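Serine/threonine protein kinase (Mycobacterium tuberculosis, PDB 4ESQ) probably phosphorylates serine and threonine residues of proteins with ATP as a membrane receptor kinase, of which this chain is the extracellular sensor domain. Local coordinates at residues E8-L13 and Y67-G72; Q88-F93 and V165-N170. All blocks are in the same frame, centred on the assembly; numbering follows the deposited sequence.

Interaction 1. Residues E8-L13 and Y67-G72; sequences ERLSAL and YTAING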
ATOM      1  N   GLU A   8       5.041   9.574  16.587  1.00 14.45           N
ATOM      2  CA  GLU A   8       6.275  10.229  16.178  1.00 17.66           C
ATOM      3  C   GLU A   8       7.350   9.250  15.713  1.00 14.72           C
ATOM      4  O   GLU A   8       8.400   9.663  15.213  1.00 15.91           O
ATOM      5  CB  GLU A   8       6.794  11.143  17.296  1.00 19.93           C
ATOM      6  CG  GLU A   8       7.126  10.416  18.578  1.00 24.30           C
ATOM      7  CD  GLU A   8       6.073  10.603  19.649  1.00 33.19           C
ATOM      8  OE1 GLU A   8       4.862  10.643  19.322  1.00 25.01           O
ATOM      9  OE2 GLU A   8       6.467  10.711  20.825  1.00 30.31           O
ATOM     10  N   ARG A   9       7.076   7.954  15.842  1.00 14.17           N
ATOM     11  CA  ARG A   9       8.036   6.928  15.444  1.00 13.19           C
ATOM     12  C   ARG A   9       7.671   6.255  14.128  1.00 14.34           C
ATOM     13  O   ARG A   9       8.359   5.335  13.698  1.00 14.76           O
ATOM     14  CB  ARG A   9       8.182   5.871  16.541  1.00 13.67           C
ATOM     15  CG  ARG A   9       9.047   6.322  17.731  1.00 16.99           C
ATOM     16  CD  ARG A   9      10.531   6.365  17.384  1.00 15.83           C
ATOM     17  NE  ARG A   9      11.047   5.028  17.091  1.00 17.97           N
ATOM     18  CZ  ARG A   9      12.251   4.774  16.586  1.00 20.54           C
ATOM     19  NH1 ARG A   9      13.090   5.771  16.304  1.00 19.02           N
ATOM     20  NH2 ARG A   9      12.616   3.516  16.356  1.00 19.69           N
ATOM     21  N   LEU A  10       6.598   6.718  13.488  1.00 12.47           N
ATOM     22  CA  LEU A  10       6.131   6.088  12.263  1.00 14.05           C
ATOM     23  C   LEU A  10       7.189   6.084  11.157  1.00 12.15           C
ATOM     24  O   LEU A  10       7.375   5.067  10.496  1.00 13.31           O
ATOM     25  CB  LEU A  10       4.835   6.733  11.762  1.00 13.70           C
ATOM     26  CG  LEU A  10       3.553   6.420  12.542  1.00 13.54           C
ATOM     27  CD1 LEU A  10       2.351   7.190  11.961  1.00 12.99           C
ATOM     28  CD2 LEU A  10       3.269   4.931  12.543  1.00 12.57           C
ATOM     29  N   SER A  11       7.895   7.198  10.975  1.00 12.92           N
ATOM     30  CA  SER A  11       8.853   7.283   9.869  1.00 10.60           C
ATOM     31  C   SER A  11       9.980   6.261  10.013  1.00 11.36           C
ATOM     32  O   SER A  11      10.558   5.811   9.012  1.00 11.61           O
ATOM     33  CB  SER A  11       9.421   8.699   9.721  1.00 14.41           C
ATOM     34  OG  SER A  11      10.338   9.003  10.754  1.00 14.79           O
ATOM     35  N   ALA A  12      10.282   5.892  11.254  1.00 12.35           N
ATOM     36  CA  ALA A  12      11.341   4.917  11.526  1.00 15.92           C
ATOM     37  C   ALA A  12      10.945   3.502  11.106  1.00 14.54           C
ATOM     38  O   ALA A  12      11.790   2.602  11.090  1.00 15.07           O
ATOM     39  CB  ALA A  12      11.721   4.945  12.999  1.00 15.81           C
ATOM     40  N   LEU A  13       9.672   3.307  10.757  1.00 10.57           N
ATOM     41  CA  LEU A  13       9.179   1.983  10.347  1.00 11.50           C
ATOM     42  C   LEU A  13       9.282   1.719   8.842  1.00 11.26           C
ATOM     43  O   LEU A  13       9.202   0.567   8.393  1.00 11.56           O
ATOM     44  CB  LEU A  13       7.726   1.789  10.792  1.00 11.92           C
ATOM     45  CG  LEU A  13       7.431   2.059  12.264  1.00 13.14           C
ATOM     46  CD1 LEU A  13       5.943   1.916  12.514  1.00 14.82           C
ATOM     47  CD2 LEU A  13       8.221   1.115  13.163  1.00 17.63           C
ATOM     48  N   TYR A  67      -7.929   6.364  12.619  1.00 12.90           N
ATOM     49  CA  TYR A  67      -6.483   6.499  12.503  1.00 13.54           C
ATOM     50  C   TYR A  67      -6.046   7.851  13.070  1.00 17.39           C
ATOM     51  O   TYR A  67      -6.794   8.824  13.021  1.00 17.58           O
ATOM     52  CB  TYR A  67      -6.029   6.360  11.048  1.00 13.04           C
ATOM     53  CG  TYR A  67      -6.214   7.609  10.218  1.00 11.36           C
ATOM     54  CD1 TYR A  67      -7.412   7.857   9.559  1.00 14.54           C
ATOM     55  CD2 TYR A  67      -5.184   8.534  10.079  1.00 12.29           C
ATOM     56  CE1 TYR A  67      -7.587   9.005   8.798  1.00 13.90           C
ATOM     57  CE2 TYR A  67      -5.350   9.687   9.315  1.00 14.69           C
ATOM     58  CZ  TYR A  67      -6.559   9.913   8.682  1.00 14.31           C
ATOM     59  OH  TYR A  67      -6.747  11.044   7.909  1.00 16.23           O
ATOM     60  N   THR A  68      -4.836   7.907  13.608  1.00 12.47           N
ATOM     61  CA  THR A  68      -4.355   9.138  14.227  1.00 12.99           C
ATOM     62  C   THR A  68      -3.243   9.811  13.429  1.00 16.64           C
ATOM     63  O   THR A  68      -3.039  11.028  13.532  1.00 14.64           O
ATOM     64  CB  THR A  68      -3.887   8.875  15.659  1.00 19.93           C
ATOM     65  OG1 THR A  68      -2.835   7.900  15.645  1.00 18.92           O
ATOM     66  CG2 THR A  68      -5.050   8.340  16.489  1.00 20.57           C
ATOM     67  N   ALA A  69      -2.518   9.025  12.636  1.00 12.63           N
ATOM     68  CA  ALA A  69      -1.390   9.562  11.890  1.00 10.89           C
ATOM     69  C   ALA A  69      -0.991   8.612  10.774  1.00 11.24           C
ATOM     70  O   ALA A  69      -1.224   7.416  10.860  1.00 11.38           O
ATOM     71  CB  ALA A  69      -0.207   9.817  12.817  1.00 13.00           C
ATOM     72  N   ILE A  70      -0.402   9.164   9.722  1.00 11.52           N
ATOM     73  CA  ILE A  70       0.100   8.360   8.606  1.00  9.80           C
ATOM     74  C   ILE A  70       1.475   8.879   8.192  1.00 12.24           C
ATOM     75  O   ILE A  70       1.716  10.092   8.169  1.00 11.67           O
ATOM     76  CB  ILE A  70      -0.904   8.367   7.405  1.00 10.48           C
ATOM     77  CG1 ILE A  70      -0.349   7.626   6.175  1.00 12.58           C
ATOM     78  CG2 ILE A  70      -1.314   9.793   7.048  1.00 12.75           C
ATOM     79  CD1 ILE A  70       0.452   8.508   5.195  1.00 14.28           C
ATOM     80  N   ASN A  71       2.387   7.961   7.889  1.00 12.12           N
ATOM     81  CA  ASN A  71       3.680   8.345   7.342  1.00 12.57           C
ATOM     82  C   ASN A  71       4.030   7.450   6.169  1.00 12.72           C
ATOM     83  O   ASN A  71       3.971   6.221   6.276  1.00 12.65           O
ATOM     84  CB  ASN A  71       4.778   8.288   8.412  1.00 12.68           C
ATOM     85  CG  ASN A  71       6.026   9.081   8.025  1.00 12.13           C
ATOM     86  OD1 ASN A  71       6.968   8.543   7.442  1.00 15.42           O
ATOM     87  ND2 ASN A  71       6.040  10.369   8.368  1.00 11.00           N
ATOM     88  N   GLY A  72       4.383   8.059   5.041  1.00 11.45           N
ATOM     89  CA  GLY A  72       4.681   7.275   3.854  1.00 10.67           C
ATOM     90  C   GLY A  72       5.765   7.854   2.967  1.00 12.49           C
ATOM     91  O   GLY A  72       6.215   8.983   3.167  1.00 11.24           O
TER

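Interaction 2. Residues Q88-F93 and V165-N170; sequences QAVVAF and VVVDVN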
ATOM      1  N   GLN A  88       4.973   3.139   0.104  1.00  9.40           N
ATOM      2  CA  GLN A  88       4.921   2.442   1.385  1.00 10.26           C
ATOM      3  C   GLN A  88       4.433   3.402   2.445  1.00 10.98           C
ATOM      4  O   GLN A  88       4.874   4.543   2.503  1.00 11.36           O
ATOM      5  CB  GLN A  88       6.297   1.886   1.779  1.00 11.23           C
ATOM      6  CG  GLN A  88       7.440   2.875   1.601  1.00  9.35           C
ATOM      7  CD  GLN A  88       8.707   2.445   2.333  1.00 12.72           C
ATOM      8  OE1 GLN A  88       8.671   1.621   3.245  1.00 11.35           O
ATOM      9  NE2 GLN A  88       9.824   3.033   1.951  1.00 10.59           N
ATOM     10  N   ALA A  89       3.511   2.940   3.279  1.00  9.77           N
ATOM     11  CA  ALA A  89       2.967   3.787   4.329  1.00 10.11           C
ATOM     12  C   ALA A  89       2.655   2.980   5.575  1.00 12.76           C
ATOM     13  O   ALA A  89       2.321   1.794   5.498  1.00 10.27           O
ATOM     14  CB  ALA A  89       1.710   4.482   3.842  1.00  9.37           C
ATOM     15  N   VAL A  90       2.765   3.646   6.722  1.00 10.05           N
ATOM     16  CA  VAL A  90       2.320   3.088   7.991  1.00 10.07           C
ATOM     17  C   VAL A  90       1.311   4.032   8.623  1.00 12.41           C
ATOM     18  O   VAL A  90       1.439   5.260   8.549  1.00 10.72           O
ATOM     19  CB  VAL A  90       3.485   2.833   8.945  1.00 10.05           C
ATOM     20  CG1 VAL A  90       4.254   1.599   8.485  1.00 11.72           C
ATOM     21  CG2 VAL A  90       4.405   4.051   8.997  1.00  9.77           C
ATOM     22  N   VAL A  91       0.298   3.453   9.245  1.00 10.45           N
ATOM     23  CA  VAL A  91      -0.801   4.242   9.771  1.00  9.70           C
ATOM     24  C   VAL A  91      -1.007   3.863  11.231  1.00 11.52           C
ATOM     25  O   VAL A  91      -1.187   2.683  11.546  1.00 13.24           O
ATOM     26  CB  VAL A  91      -2.097   4.001   8.973  1.00 10.20           C
ATOM     27  CG1 VAL A  91      -3.227   4.858   9.533  1.00 12.22           C
ATOM     28  CG2 VAL A  91      -1.877   4.289   7.474  1.00 12.97           C
ATOM     29  N   ALA A  92      -0.963   4.856  12.113  1.00 11.05           N
ATOM     30  CA  ALA A  92      -1.137   4.613  13.545  1.00 11.44           C
ATOM     31  C   ALA A  92      -2.602   4.705  13.923  1.00 12.81           C
ATOM     32  O   ALA A  92      -3.331   5.548  13.409  1.00 14.25           O
ATOM     33  CB  ALA A  92      -0.331   5.607  14.361  1.00 13.26           C
ATOM     34  N   PHE A  93      -3.013   3.826  14.831  1.00 11.47           N
ATOM     35  CA  PHE A  93      -4.347   3.842  15.410  1.00  9.88           C
ATOM     36  C   PHE A  93      -4.182   3.884  16.923  1.00 13.74           C
ATOM     37  O   PHE A  93      -3.110   3.603  17.432  1.00 13.56           O
ATOM     38  CB  PHE A  93      -5.106   2.581  15.010  1.00 10.19           C
ATOM     39  CG  PHE A  93      -5.534   2.568  13.571  1.00 10.07           C
ATOM     40  CD1 PHE A  93      -4.643   2.215  12.567  1.00 12.89           C
ATOM     41  CD2 PHE A  93      -6.833   2.905  13.230  1.00 11.95           C
ATOM     42  CE1 PHE A  93      -5.044   2.202  11.238  1.00 11.43           C
ATOM     43  CE2 PHE A  93      -7.241   2.899  11.906  1.00 11.95           C
ATOM     44  CZ  PHE A  93      -6.339   2.546  10.904  1.00 12.80           C
ATOM     45  N   VAL A 165      -0.411  -0.529  14.426  1.00 11.38           N
ATOM     46  CA  VAL A 165       0.027   0.070  13.167  1.00 12.66           C
ATOM     47  C   VAL A 165      -0.418  -0.757  11.972  1.00 11.51           C
ATOM     48  O   VAL A 165      -0.185  -1.960  11.925  1.00 13.70           O
ATOM     49  CB  VAL A 165       1.566   0.208  13.114  1.00 11.56           C
ATOM     50  CG1 VAL A 165       2.031   0.758  11.752  1.00 13.01           C
ATOM     51  CG2 VAL A 165       2.056   1.088  14.241  1.00 12.61           C
ATOM     52  N   VAL A 166      -1.066  -0.102  11.014  1.00 10.69           N
ATOM     53  CA  VAL A 166      -1.398  -0.732   9.743  1.00 11.60           C
ATOM     54  C   VAL A 166      -0.314  -0.430   8.708  1.00 10.81           C
ATOM     55  O   VAL A 166       0.147   0.702   8.588  1.00 11.28           O
ATOM     56  CB  VAL A 166      -2.760  -0.251   9.217  1.00 12.10           C
ATOM     57  CG1 VAL A 166      -2.960  -0.726   7.764  1.00 12.18           C
ATOM     58  CG2 VAL A 166      -3.882  -0.755  10.124  1.00 12.57           C
ATOM     59  N   VAL A 167       0.103  -1.458   7.990  1.00 11.13           N
ATOM     60  CA  VAL A 167       1.152  -1.339   6.993  1.00  8.95           C
ATOM     61  C   VAL A 167       0.449  -1.409   5.643  1.00  9.08           C
ATOM     62  O   VAL A 167      -0.316  -2.336   5.394  1.00 11.68           O
ATOM     63  CB  VAL A 167       2.150  -2.488   7.153  1.00  9.81           C
ATOM     64  CG1 VAL A 167       3.250  -2.414   6.100  1.00 11.53           C
ATOM     65  CG2 VAL A 167       2.746  -2.437   8.552  1.00 12.12           C
ATOM     66  N   ASP A 168       0.684  -0.419   4.784  1.00  9.21           N
ATOM     67  CA  ASP A 168      -0.102  -0.274   3.562  1.00 12.13           C
ATOM     68  C   ASP A 168       0.840  -0.006   2.403  1.00 11.75           C
ATOM     69  O   ASP A 168       1.418   1.077   2.321  1.00 12.03           O
ATOM     70  CB  ASP A 168      -1.076   0.901   3.740  1.00 13.32           C
ATOM     71  CG  ASP A 168      -2.248   0.863   2.775  1.00 15.08           C
ATOM     72  OD1 ASP A 168      -2.300  -0.043   1.925  1.00 15.78           O
ATOM     73  OD2 ASP A 168      -3.125   1.756   2.879  1.00 14.73           O
ATOM     74  N   VAL A 169       0.993  -0.987   1.515  1.00  9.42           N
ATOM     75  CA  VAL A 169       2.044  -0.947   0.489  1.00 10.12           C
ATOM     76  C   VAL A 169       1.547  -1.214  -0.935  1.00 11.37           C
ATOM     77  O   VAL A 169       0.746  -2.121  -1.171  1.00 10.35           O
ATOM     78  CB  VAL A 169       3.135  -1.982   0.816  1.00 10.97           C
ATOM     79  CG1 VAL A 169       4.226  -1.984  -0.256  1.00 12.75           C
ATOM     80  CG2 VAL A 169       3.731  -1.718   2.209  1.00 10.78           C
ATOM     81  N   ASN A 170       2.046  -0.429  -1.888  1.00 10.95           N
ATOM     82  CA  ASN A 170       1.782  -0.660  -3.302  1.00 11.70           C
ATOM     83  C   ASN A 170       3.122  -0.732  -3.997  1.00 12.01           C
ATOM     84  O   ASN A 170       3.933   0.199  -3.884  1.00 14.86           O
ATOM     85  CB  ASN A 170       0.939   0.484  -3.880  1.00 12.63           C
ATOM     86  CG  ASN A 170       0.243   0.108  -5.184  1.00 15.97           C
ATOM     87  OD1 ASN A 170       0.154  -1.067  -5.545  1.00 13.60           O
ATOM     88  ND2 ASN A 170      -0.273   1.107  -5.883  1.00 13.07           N
TER

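Interaction 1. Residues E8-L13 and Y67-G72
Leu10 packs against Ala69 and Asn71 of strand 69-76, its side chain reaching from Asn71 to Ala69 and making the apolar half of this contact. The isobutyl group extends over the strand near Ala69: methyl CD1 of Leu10 stands 3.8 Å from Ala69 CB and at nearly the same distance from Ala69 O. Closer to the backbone, Leu10 CB meets Asn71 CB at 3.7 Å, so one leucine spans two alternate strand residues whose CB atoms both point toward the N-terminal segment. Ile70, between them, turns its side chain away to the other face of the sheet, where it touches Val91. The packed part is completed by strand 84-92, since Leu10 also rests on Val90 and Ala92.

The sensor domain, a member of the Mog1p/PsbP clan, is built on an antiparallel sheet, and the loop leading to helix 17-24 passes over the face of strand 69-76 that carries Ala69 and Asn71. The pairing is plain packing: 180 Å² are buried in all, and no hydrogen bond joins the two segments.

The looser side faces solvent, where Arg9 forms a salt bridge with the C-terminal residue, Glu194. Here Ser11 is exposed and contributes mainly carbon to the contact. In Asn71 a chi1 of -162°, anti to the backbone N, puts CG beside the serine, 3.8 Å from Ser11 CB. Asn71 also touches Leu14, just beyond the segment. Of the two amide atoms of Asn71, OD1 comes nearer, lying 3.3 Å from Ser11 CA and 3.4 Å from Ser11 CB, while ND2 approaches Ser11 CB no closer than 4.0 Å.

Interaction 2. Residues Q88-F93 and V165-N170
Phe93 and Val166 meet at one end of an antiparallel pair of inner strands in the sheet of this PknH-like extracellular domain. The ring of Phe93 comes obliquely against the valine, and Ala99 of helix 96-111 touches both residues. Val91 and Val166 are cross-strand neighbours on the face that also carries Ala89 and Asp168, with Val91 CB 4.3 Å from Val166 CB. Farther along that face, Asp168 lies opposite Ala89; its carboxylate is directed elsewhere, OD1 to a salt bridge with Arg157 and OD2 to hydrogen bonds with Tyr62 OH and Ser57 N.

The other face carries Val90, Val165 and Val167. Val90 and Val165 slant across each other, Val90 CB 3.8 Å from Val165 CG1, and Ile187 of helix 179-192 covers both Val90 and Val167. Helices thus pack on both faces of the pair.

Four backbone hydrogen bonds fix the register, two in each of the hydrogen-bonded pairs Ala89-Asp168 and Val91-Val166. The bond from Ala89 N to Asp168 O is the most bent, with 134° at the hydrogen. In the oblique approach of the Phe93 ring, it is CE1 that comes closest to the valine, 3.4 Å from Val166 CG2.

How the interactions relate
Interactions 1 and 2 share one antiparallel sheet, in which strand 84-92 lies between strand 69-76 and strand 165-173; their centres are 8 Å apart. The backbone joins them directly: Thr68 N to Ala92 O at 2.8 Å and Ala92 N to Ala69 O at 2.9 Å are probable hydrogen bonds. Packing adds to this, with Val90 CG2 at 3.5 Å from Leu10 O. Interaction 2 is fully buried, whereas interaction 1 is partly buried and brings the N-terminal loop onto the sheet. The side chains of Ile70 and Ala89 each lie about 11 Å from a bound terbium(III) ion, too far for either to be a ligand.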